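Long-range contacts in multidrug resistance protein (Vibrio cholerae, PDB 1YC9), which probably forms a trimeric outer-membrane efflux channel that exports drugs from the cell, and could contribute to resistance to puromycin and acriflavine: residues N25-Y30 with L38-L43; T145-A150 with A222-G227; Q216-A221 with D229-I234. The protein carries 1 engineered substitution. All blocks are in the same frame, centred on the assembly; numbering follows the deposited sequence.

Contact 1: N25-Y30 with L38-L43; sequences NWWQRY and LIEEAL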
loop_
_atom_site.group_PDB
_atom_site.type_symbol
_atom_site.label_atom_id
_atom_site.label_comp_id
_atom_site.label_asym_id
_atom_site.label_seq_id
_atom_site.Cartn_x
_atom_site.Cartn_y
_atom_site.Cartn_z
ATOM N N ASN A 25 29.823 -1.156 -1.442
ATOM C CA ASN A 25 29.641 -0.759 -0.044
ATOM C C ASN A 25 29.803 0.749 0.138
ATOM O O ASN A 25 30.627 1.220 0.911
ATOM C CB ASN A 25 30.599 -1.521 0.864
ATOM C CG ASN A 25 30.433 -3.034 0.749
ATOM O OD1 ASN A 25 29.367 -3.533 0.464
ATOM N ND2 ASN A 25 31.500 -3.761 1.005
ATOM N N TRP A 26 28.940 1.491 -0.540
ATOM C CA TRP A 26 29.034 2.934 -0.699
ATOM C C TRP A 26 28.990 3.742 0.596
ATOM O O TRP A 26 29.458 4.869 0.647
ATOM C CB TRP A 26 27.935 3.410 -1.683
ATOM C CG TRP A 26 26.578 2.885 -1.268
ATOM C CD1 TRP A 26 25.959 1.774 -1.732
ATOM C CD2 TRP A 26 25.697 3.440 -0.247
ATOM N NE1 TRP A 26 24.768 1.584 -1.061
ATOM C CE2 TRP A 26 24.576 2.593 -0.154
ATOM C CE3 TRP A 26 25.761 4.544 0.602
ATOM C CZ2 TRP A 26 23.511 2.830 0.754
ATOM C CZ3 TRP A 26 24.716 4.778 1.500
ATOM C CH2 TRP A 26 23.610 3.928 1.568
ATOM N N TRP A 27 28.388 3.177 1.639
ATOM C CA TRP A 27 28.253 3.851 2.928
ATOM C C TRP A 27 29.612 4.051 3.607
ATOM O O TRP A 27 29.765 4.935 4.474
ATOM C CB TRP A 27 27.353 3.049 3.862
ATOM C CG TRP A 27 27.740 1.602 3.969
ATOM C CD1 TRP A 27 28.636 1.051 4.842
ATOM C CD2 TRP A 27 27.230 0.525 3.184
ATOM N NE1 TRP A 27 28.712 -0.303 4.641
ATOM C CE2 TRP A 27 27.866 -0.651 3.621
ATOM C CE3 TRP A 27 26.307 0.436 2.119
ATOM C CZ2 TRP A 27 27.614 -1.887 3.050
ATOM C CZ3 TRP A 27 26.051 -0.802 1.561
ATOM C CH2 TRP A 27 26.709 -1.949 2.027
ATOM N N GLN A 28 30.588 3.232 3.205
ATOM C CA GLN A 28 31.938 3.354 3.746
ATOM C C GLN A 28 32.574 4.694 3.440
ATOM O O GLN A 28 33.471 5.113 4.166
ATOM C CB GLN A 28 32.838 2.179 3.286
ATOM C CG GLN A 28 32.455 0.846 3.891
ATOM C CD GLN A 28 33.232 -0.320 3.290
ATOM O OE1 GLN A 28 33.923 -0.167 2.280
ATOM N NE2 GLN A 28 33.082 -1.464 3.871
ATOM N N ARG A 29 32.129 5.366 2.385
ATOM C CA ARG A 29 32.714 6.641 2.054
ATOM C C ARG A 29 32.496 7.699 3.125
ATOM O O ARG A 29 33.236 8.671 3.162
ATOM C CB ARG A 29 32.340 7.090 0.633
ATOM C CG ARG A 29 31.215 8.079 0.466
ATOM C CD ARG A 29 31.079 8.563 -0.997
ATOM N NE ARG A 29 31.481 9.960 -1.226
ATOM C CZ ARG A 29 32.438 10.374 -2.075
ATOM N NH1 ARG A 29 32.688 11.675 -2.199
ATOM N NH2 ARG A 29 33.161 9.515 -2.794
ATOM N N TYR A 30 31.537 7.498 4.048
ATOM C CA TYR A 30 31.295 8.466 5.118
ATOM C C TYR A 30 32.214 8.312 6.341
ATOM O O TYR A 30 32.155 9.108 7.267
ATOM C CB TYR A 30 29.790 8.485 5.525
ATOM C CG TYR A 30 28.909 8.663 4.338
ATOM C CD1 TYR A 30 28.929 9.845 3.616
ATOM C CD2 TYR A 30 28.099 7.624 3.871
ATOM C CE1 TYR A 30 28.171 10.009 2.487
ATOM C CE2 TYR A 30 27.297 7.801 2.710
ATOM C CZ TYR A 30 27.318 8.984 2.060
ATOM O OH TYR A 30 26.575 9.166 0.910
ATOM N N LEU A 38 26.232 -0.982 11.452
ATOM C CA LEU A 38 24.772 -1.072 11.359
ATOM C C LEU A 38 24.350 -1.666 10.020
ATOM O O LEU A 38 23.564 -2.596 9.989
ATOM C CB LEU A 38 24.143 0.322 11.537
ATOM C CG LEU A 38 24.197 0.869 12.959
ATOM C CD1 LEU A 38 23.861 2.345 13.004
ATOM C CD2 LEU A 38 23.272 0.085 13.845
ATOM N N ILE A 39 24.914 -1.177 8.925
ATOM C CA ILE A 39 24.502 -1.681 7.637
ATOM C C ILE A 39 24.982 -3.139 7.484
ATOM O O ILE A 39 24.220 -4.050 7.110
ATOM C CB ILE A 39 24.952 -0.749 6.536
ATOM C CG1 ILE A 39 24.152 0.560 6.661
ATOM C CG2 ILE A 39 24.757 -1.382 5.191
ATOM C CD1 ILE A 39 24.558 1.634 5.699
ATOM N N GLU A 40 26.237 -3.384 7.843
ATOM C CA GLU A 40 26.784 -4.729 7.777
ATOM C C GLU A 40 25.991 -5.772 8.552
ATOM O O GLU A 40 25.723 -6.837 8.021
ATOM C CB GLU A 40 28.241 -4.699 8.194
ATOM C CG GLU A 40 29.039 -3.994 7.105
ATOM C CD GLU A 40 30.356 -3.360 7.374
ATOM O OE1 GLU A 40 30.931 -3.692 8.428
ATOM O OE2 GLU A 40 30.787 -2.463 6.611
ATOM N N GLU A 41 25.564 -5.430 9.765
ATOM C CA GLU A 41 24.686 -6.274 10.579
ATOM C C GLU A 41 23.387 -6.614 9.845
ATOM O O GLU A 41 22.990 -7.787 9.800
ATOM C CB GLU A 41 24.329 -5.594 11.911
ATOM C CG GLU A 41 25.430 -5.557 12.950
ATOM C CD GLU A 41 25.088 -4.564 14.076
ATOM O OE1 GLU A 41 24.039 -4.713 14.717
ATOM O OE2 GLU A 41 25.844 -3.610 14.302
ATOM N N ALA A 42 22.727 -5.588 9.316
ATOM C CA ALA A 42 21.463 -5.741 8.611
ATOM C C ALA A 42 21.619 -6.611 7.368
ATOM O O ALA A 42 20.736 -7.361 7.058
ATOM C CB ALA A 42 20.905 -4.389 8.196
ATOM N N LEU A 43 22.731 -6.452 6.633
ATOM C CA LEU A 43 22.965 -7.243 5.428
ATOM C C LEU A 43 23.457 -8.695 5.676
ATOM O O LEU A 43 23.490 -9.502 4.762
ATOM C CB LEU A 43 23.920 -6.489 4.507
ATOM C CG LEU A 43 23.330 -5.185 3.927
ATOM C CD1 LEU A 43 24.346 -4.501 2.990
ATOM C CD2 LEU A 43 21.981 -5.374 3.213
#
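The indole of Trp27 has Ile39 on one face and the backbone of its own segment on the other. CG2 of Ile39 stands above the centre of the six-membered ring, 3.5 Å from the centroid and 8° off the ring normal, which makes a well-centred CH-pi contact. CA of Asn25 lies over the opposite face, offset toward the rim. At the edge, near the ring plane, are CE2 of Trp26 and OE2 of Glu40, while Trp27 CE3 in turn sits above the rim of the Trp26 ring. OE2 of Glu40 is 3.6 Å from Trp27 NE1 and 3.7 Å from Gln28 NE2. The Glu40 carboxylate is tilted 54° to the indole and nearly perpendicular to the Gln28 amide. This polar border suits the outer side of the contact, where Gln28 is exposed.

The setting is consistent with the equatorial region of an outer membrane factor, where short secondary elements lie against the long helices of the channel. The 3-10 turn 26-30 here meets helix 33-44, whose Ile39 also touches Ile147 of helix 117-183.

Trp27 CG sits between the backbone N and the carbonyl carbon (chi1 51°), on a CB that points toward helix 33-44. Branched Ile39 serves this broad surface with two methyls: CG2 covers the ring, and CD1 is 3.6 Å from Trp27 CB. One turn further on, Leu43 meets the indole tip to tip, its CD1 3.6 Å from CH2. Trp26, at the indole's edge, packs on Leu427 and Ile430 of helix 398-433.

Contact 2: T145-A150 with A222-G227; sequences TSIANA and ALVGQG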
loop_
_atom_site.group_PDB
_atom_site.type_symbol
_atom_site.label_atom_id
_atom_site.label_comp_id
_atom_site.label_asym_id
_atom_site.label_seq_id
_atom_site.Cartn_x
_atom_site.Cartn_y
_atom_site.Cartn_z
ATOM N N THR A 145 19.971 1.981 2.344
ATOM C CA THR A 145 19.588 3.370 2.296
ATOM C C THR A 145 18.594 3.692 3.422
ATOM O O THR A 145 18.618 4.812 3.911
ATOM C CB THR A 145 19.025 3.832 0.964
ATOM O OG1 THR A 145 17.830 3.103 0.627
ATOM C CG2 THR A 145 19.991 3.586 -0.142
ATOM N N SER A 146 17.727 2.747 3.806
ATOM C CA SER A 146 16.775 3.031 4.888
ATOM C C SER A 146 17.536 3.272 6.194
ATOM O O SER A 146 17.268 4.231 6.880
ATOM C CB SER A 146 15.714 1.937 5.013
ATOM O OG SER A 146 16.306 0.774 5.521
ATOM N N ILE A 147 18.566 2.461 6.454
ATOM C CA ILE A 147 19.468 2.651 7.561
ATOM C C ILE A 147 20.263 3.952 7.483
ATOM O O ILE A 147 20.279 4.731 8.429
ATOM C CB ILE A 147 20.416 1.410 7.738
ATOM C CG1 ILE A 147 19.635 0.171 8.114
ATOM C CG2 ILE A 147 21.490 1.723 8.769
ATOM C CD1 ILE A 147 20.353 -1.098 7.798
ATOM N N ALA A 148 20.883 4.253 6.337
ATOM C CA ALA A 148 21.629 5.488 6.183
ATOM C C ALA A 148 20.767 6.733 6.374
ATOM O O ALA A 148 21.201 7.695 6.989
ATOM C CB ALA A 148 22.292 5.528 4.819
ATOM N N ASN A 149 19.544 6.731 5.830
ATOM C CA ASN A 149 18.610 7.846 5.994
ATOM C C ASN A 149 18.149 8.026 7.446
ATOM O O ASN A 149 18.114 9.167 7.918
ATOM C CB ASN A 149 17.434 7.780 5.035
ATOM C CG ASN A 149 17.826 8.202 3.617
ATOM O OD1 ASN A 149 18.298 9.293 3.387
ATOM N ND2 ASN A 149 17.638 7.316 2.690
ATOM N N ALA A 150 17.955 6.915 8.152
ATOM C CA ALA A 150 17.616 6.964 9.566
ATOM C C ALA A 150 18.814 7.518 10.370
ATOM O O ALA A 150 18.641 8.340 11.271
ATOM C CB ALA A 150 17.138 5.634 10.054
ATOM N N ALA A 222 15.567 -1.459 15.072
ATOM C CA ALA A 222 14.579 -2.233 14.331
ATOM C C ALA A 222 15.003 -2.427 12.857
ATOM O O ALA A 222 14.841 -3.536 12.280
ATOM C CB ALA A 222 13.198 -1.562 14.403
ATOM N N LEU A 223 15.580 -1.393 12.285
ATOM C CA LEU A 223 16.000 -1.420 10.869
ATOM C C LEU A 223 17.085 -2.443 10.625
ATOM O O LEU A 223 17.153 -2.962 9.499
ATOM C CB LEU A 223 16.447 -0.055 10.329
ATOM C CG LEU A 223 15.296 0.909 10.079
ATOM C CD1 LEU A 223 15.798 2.327 9.904
ATOM C CD2 LEU A 223 14.486 0.535 8.845
ATOM N N VAL A 224 17.879 -2.760 11.649
ATOM C CA VAL A 224 18.907 -3.757 11.516
ATOM C C VAL A 224 18.456 -5.103 12.089
ATOM O O VAL A 224 19.269 -6.009 12.261
ATOM C CB VAL A 224 20.300 -3.284 12.029
ATOM C CG1 VAL A 224 20.617 -1.930 11.434
ATOM C CG2 VAL A 224 20.357 -3.209 13.529
ATOM N N GLY A 225 17.167 -5.235 12.381
ATOM C CA GLY A 225 16.593 -6.495 12.753
ATOM C C GLY A 225 16.828 -6.843 14.174
ATOM O O GLY A 225 16.819 -8.013 14.547
ATOM N N GLN A 226 17.029 -5.843 15.008
ATOM C CA GLN A 226 17.325 -6.131 16.399
ATOM C C GLN A 226 16.311 -5.530 17.316
ATOM O O GLN A 226 15.479 -4.702 16.922
ATOM C CB GLN A 226 18.787 -5.776 16.746
ATOM C CG GLN A 226 19.725 -6.736 15.999
ATOM C CD GLN A 226 21.179 -6.306 15.974
ATOM O OE1 GLN A 226 21.787 -6.163 17.026
ATOM N NE2 GLN A 226 21.754 -6.150 14.784
ATOM N N GLY A 227 16.287 -6.091 18.519
ATOM C CA GLY A 227 15.439 -5.609 19.564
ATOM C C GLY A 227 16.015 -4.285 20.022
ATOM O O GLY A 227 17.074 -3.842 19.571
#
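Apolar packing joins Leu223, the last residue of helix 189-223, and Val224 just after it to Ile147 and Ala150 on helix 117-183. Leu223 contributes the larger share. Its CD1 is 3.6 Å from CB of Ala150, a side chain small enough for the leucine to come close to the helix, and its CB lies 3.9 Å from Ile147 CG1, the two side chains sliding past each other in opposite directions. Val224 crosses Ile147 at about a right angle, with CG1 3.7 Å from Ile147 CD1. The branched isoleucine also touches Leu38 and Ala42 of helix 33-44.

The one polar side chain at the border is Ser146. Its OG is 3.8 Å from Leu223 CD2, a van der Waals approach to a methyl; the hydroxyl's main hydrogen bond goes to Ile143 O in its own helix.

Backbone bonds turn the chain away just after the touching residues. Gly225 N bonds Ala222 O at 2.9 Å and Gln226 N bonds Ala221 O. Gly225 takes a positive phi of 81°, a conformation easy for a residue without a side chain, and is the C-prime residue of the Schellman motif that ends helix 189-223.

Contact 3: Q216-A221 with D229-I234; sequences QKNALA and DRAASI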
loop_
_atom_site.group_PDB
_atom_site.type_symbol
_atom_site.label_atom_id
_atom_site.label_comp_id
_atom_site.label_asym_id
_atom_site.label_seq_id
_atom_site.Cartn_x
_atom_site.Cartn_y
_atom_site.Cartn_z
ATOM N N GLN A 216 14.805 7.630 17.534
ATOM C CA GLN A 216 15.554 7.351 16.323
ATOM C C GLN A 216 16.536 6.183 16.504
ATOM O O GLN A 216 16.704 5.353 15.616
ATOM C CB GLN A 216 16.298 8.570 15.875
ATOM C CG GLN A 216 16.756 8.427 14.425
ATOM C CD GLN A 216 15.603 8.480 13.401
ATOM O OE1 GLN A 216 15.829 8.176 12.270
ATOM N NE2 GLN A 216 14.392 8.858 13.812
ATOM N N LYS A 217 17.123 6.061 17.679
ATOM C CA LYS A 217 17.930 4.874 17.998
ATOM C C LYS A 217 17.109 3.579 18.022
ATOM O O LYS A 217 17.570 2.535 17.551
ATOM C CB LYS A 217 18.631 5.007 19.340
ATOM C CG LYS A 217 19.716 6.054 19.349
ATOM C CD LYS A 217 20.196 6.293 20.788
ATOM C CE LYS A 217 21.379 7.256 20.757
ATOM N NZ LYS A 217 22.005 7.450 22.064
ATOM N N ASN A 218 15.908 3.657 18.585
ATOM C CA ASN A 218 14.995 2.552 18.561
ATOM C C ASN A 218 14.735 2.148 17.090
ATOM O O ASN A 218 14.725 0.953 16.786
ATOM C CB ASN A 218 13.678 2.868 19.253
ATOM C CG ASN A 218 13.820 3.108 20.767
ATOM O OD1 ASN A 218 14.883 2.886 21.353
ATOM N ND2 ASN A 218 12.773 3.588 21.366
ATOM N N ALA A 219 14.539 3.121 16.207
ATOM C CA ALA A 219 14.170 2.827 14.827
ATOM C C ALA A 219 15.346 2.147 14.102
ATOM O O ALA A 219 15.150 1.194 13.318
ATOM C CB ALA A 219 13.726 4.077 14.090
ATOM N N LEU A 220 16.534 2.670 14.351
ATOM C CA LEU A 220 17.775 2.071 13.829
ATOM C C LEU A 220 17.952 0.631 14.293
ATOM O O LEU A 220 18.245 -0.244 13.491
ATOM C CB LEU A 220 18.992 2.900 14.180
ATOM C CG LEU A 220 19.233 4.175 13.376
ATOM C CD1 LEU A 220 20.189 5.203 14.058
ATOM C CD2 LEU A 220 19.771 3.833 11.949
ATOM N N ALA A 221 17.705 0.350 15.567
ATOM C CA ALA A 221 17.759 -1.000 16.062
ATOM C C ALA A 221 16.809 -1.908 15.272
ATOM O O ALA A 221 17.206 -2.996 14.851
ATOM C CB ALA A 221 17.411 -1.052 17.541
ATOM N N ASP A 229 17.578 -3.393 22.749
ATOM C CA ASP A 229 18.913 -3.401 23.391
ATOM C C ASP A 229 20.087 -2.985 22.487
ATOM O O ASP A 229 21.125 -2.514 22.956
ATOM C CB ASP A 229 19.250 -4.814 23.891
ATOM C CG ASP A 229 18.699 -5.096 25.279
ATOM O OD1 ASP A 229 17.517 -4.770 25.542
ATOM O OD2 ASP A 229 19.386 -5.649 26.166
ATOM N N ARG A 230 19.959 -3.230 21.195
ATOM C CA ARG A 230 20.898 -2.705 20.228
ATOM C C ARG A 230 20.928 -1.172 20.217
ATOM O O ARG A 230 21.951 -0.549 19.848
ATOM C CB ARG A 230 20.540 -3.230 18.830
ATOM C CG ARG A 230 21.429 -2.766 17.718
ATOM C CD ARG A 230 22.889 -3.212 17.929
ATOM N NE ARG A 230 23.812 -2.789 16.898
ATOM C CZ ARG A 230 24.495 -1.658 16.895
ATOM N NH1 ARG A 230 25.361 -1.431 15.918
ATOM N NH2 ARG A 230 24.326 -0.748 17.843
ATOM N N ALA A 231 19.804 -0.558 20.543
ATOM C CA ALA A 231 19.716 0.897 20.520
ATOM C C ALA A 231 20.599 1.549 21.608
ATOM O O ALA A 231 21.063 2.693 21.442
ATOM C CB ALA A 231 18.267 1.323 20.676
ATOM N N ALA A 232 20.860 0.784 22.677
ATOM C CA ALA A 232 21.582 1.256 23.871
ATOM C C ALA A 232 23.030 1.493 23.608
ATOM O O ALA A 232 23.690 2.224 24.349
ATOM C CB ALA A 232 21.442 0.235 25.020
ATOM N N SER A 233 23.545 0.879 22.561
ATOM C CA SER A 233 24.936 1.043 22.215
ATOM C C SER A 233 25.089 1.955 21.002
ATOM O O SER A 233 26.167 2.101 20.475
ATOM C CB SER A 233 25.586 -0.321 22.002
ATOM O OG SER A 233 25.048 -0.974 20.874
ATOM N N ILE A 234 24.018 2.588 20.546
ATOM C CA ILE A 234 24.171 3.548 19.460
ATOM C C ILE A 234 24.578 4.908 19.998
ATOM O O ILE A 234 23.911 5.452 20.867
ATOM C CB ILE A 234 22.890 3.692 18.601
ATOM C CG1 ILE A 234 22.520 2.344 17.998
ATOM C CG2 ILE A 234 23.137 4.746 17.527
ATOM C CD1 ILE A 234 21.176 2.340 17.183
HETATM O O HOH W 1 21.993 4.841 23.137
#
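Ile234, Lys217 and Ala231 carry this contact, in which the chain doubles back after helix 189-223 and lays a short helix-like turn against the last turns of that helix, in what is probably the equatorial part of an outer membrane factor. Ala231 makes the close approach possible. Its CB is 3.4 Å from the backbone O of Lys217, and a single methyl fits where the CA atoms of these two residues are only 5.0 Å apart. CB of Ala221 lies 4.0 Å from the same methyl, another small side chain at this close approach of the backbones.

Ile234 fills the neighbouring groove with its longer branch: CG1 is anti to the carbonyl carbon (chi1 -59°), and CD1 beyond it is 3.8 Å from Leu220 CB. Leu220 continues this apolar layer onto Ala150 and Leu154 of helix 117-183. Next to Lys217 in sequence, Asn218 brings OD1 near the Ala231 methyl, while its ND2 bonds Asp358 and Thr361 of the second subunit.

Lys217 slides past Ile234 in the opposite direction, CG against CB at 4.0 Å. Its extended chain suits the place by offering methylenes to the isoleucine and carrying the ammonium on to polar partners, among them Tyr158 OH. NZ makes a weak hydrogen bond to Ile234 O at 3.0 Å. It also donates to a water 2.8 Å away. That water donates in turn to Ala231 O, at 2.9 Å.

Contact 1 closes before the other two begin along the chain, whereas contacts 2 and 3 alternate their segments and share the end of helix 189-223. Their centres are about 9 Å apart; the centre of contact 1 lies about 11 Å from that of contact 2 and 16 Å from that of contact 3. Helix 33-44 ties the group together: Glu41 probably bonds Gln226 of contact 2 through OE1 and forms a salt bridge with Arg230 of contact 3 through OE2. The three thus make one continuous patch beside the long helices, and because contacts 2 and 3 also touch the second subunit, that patch reaches the trimer interface.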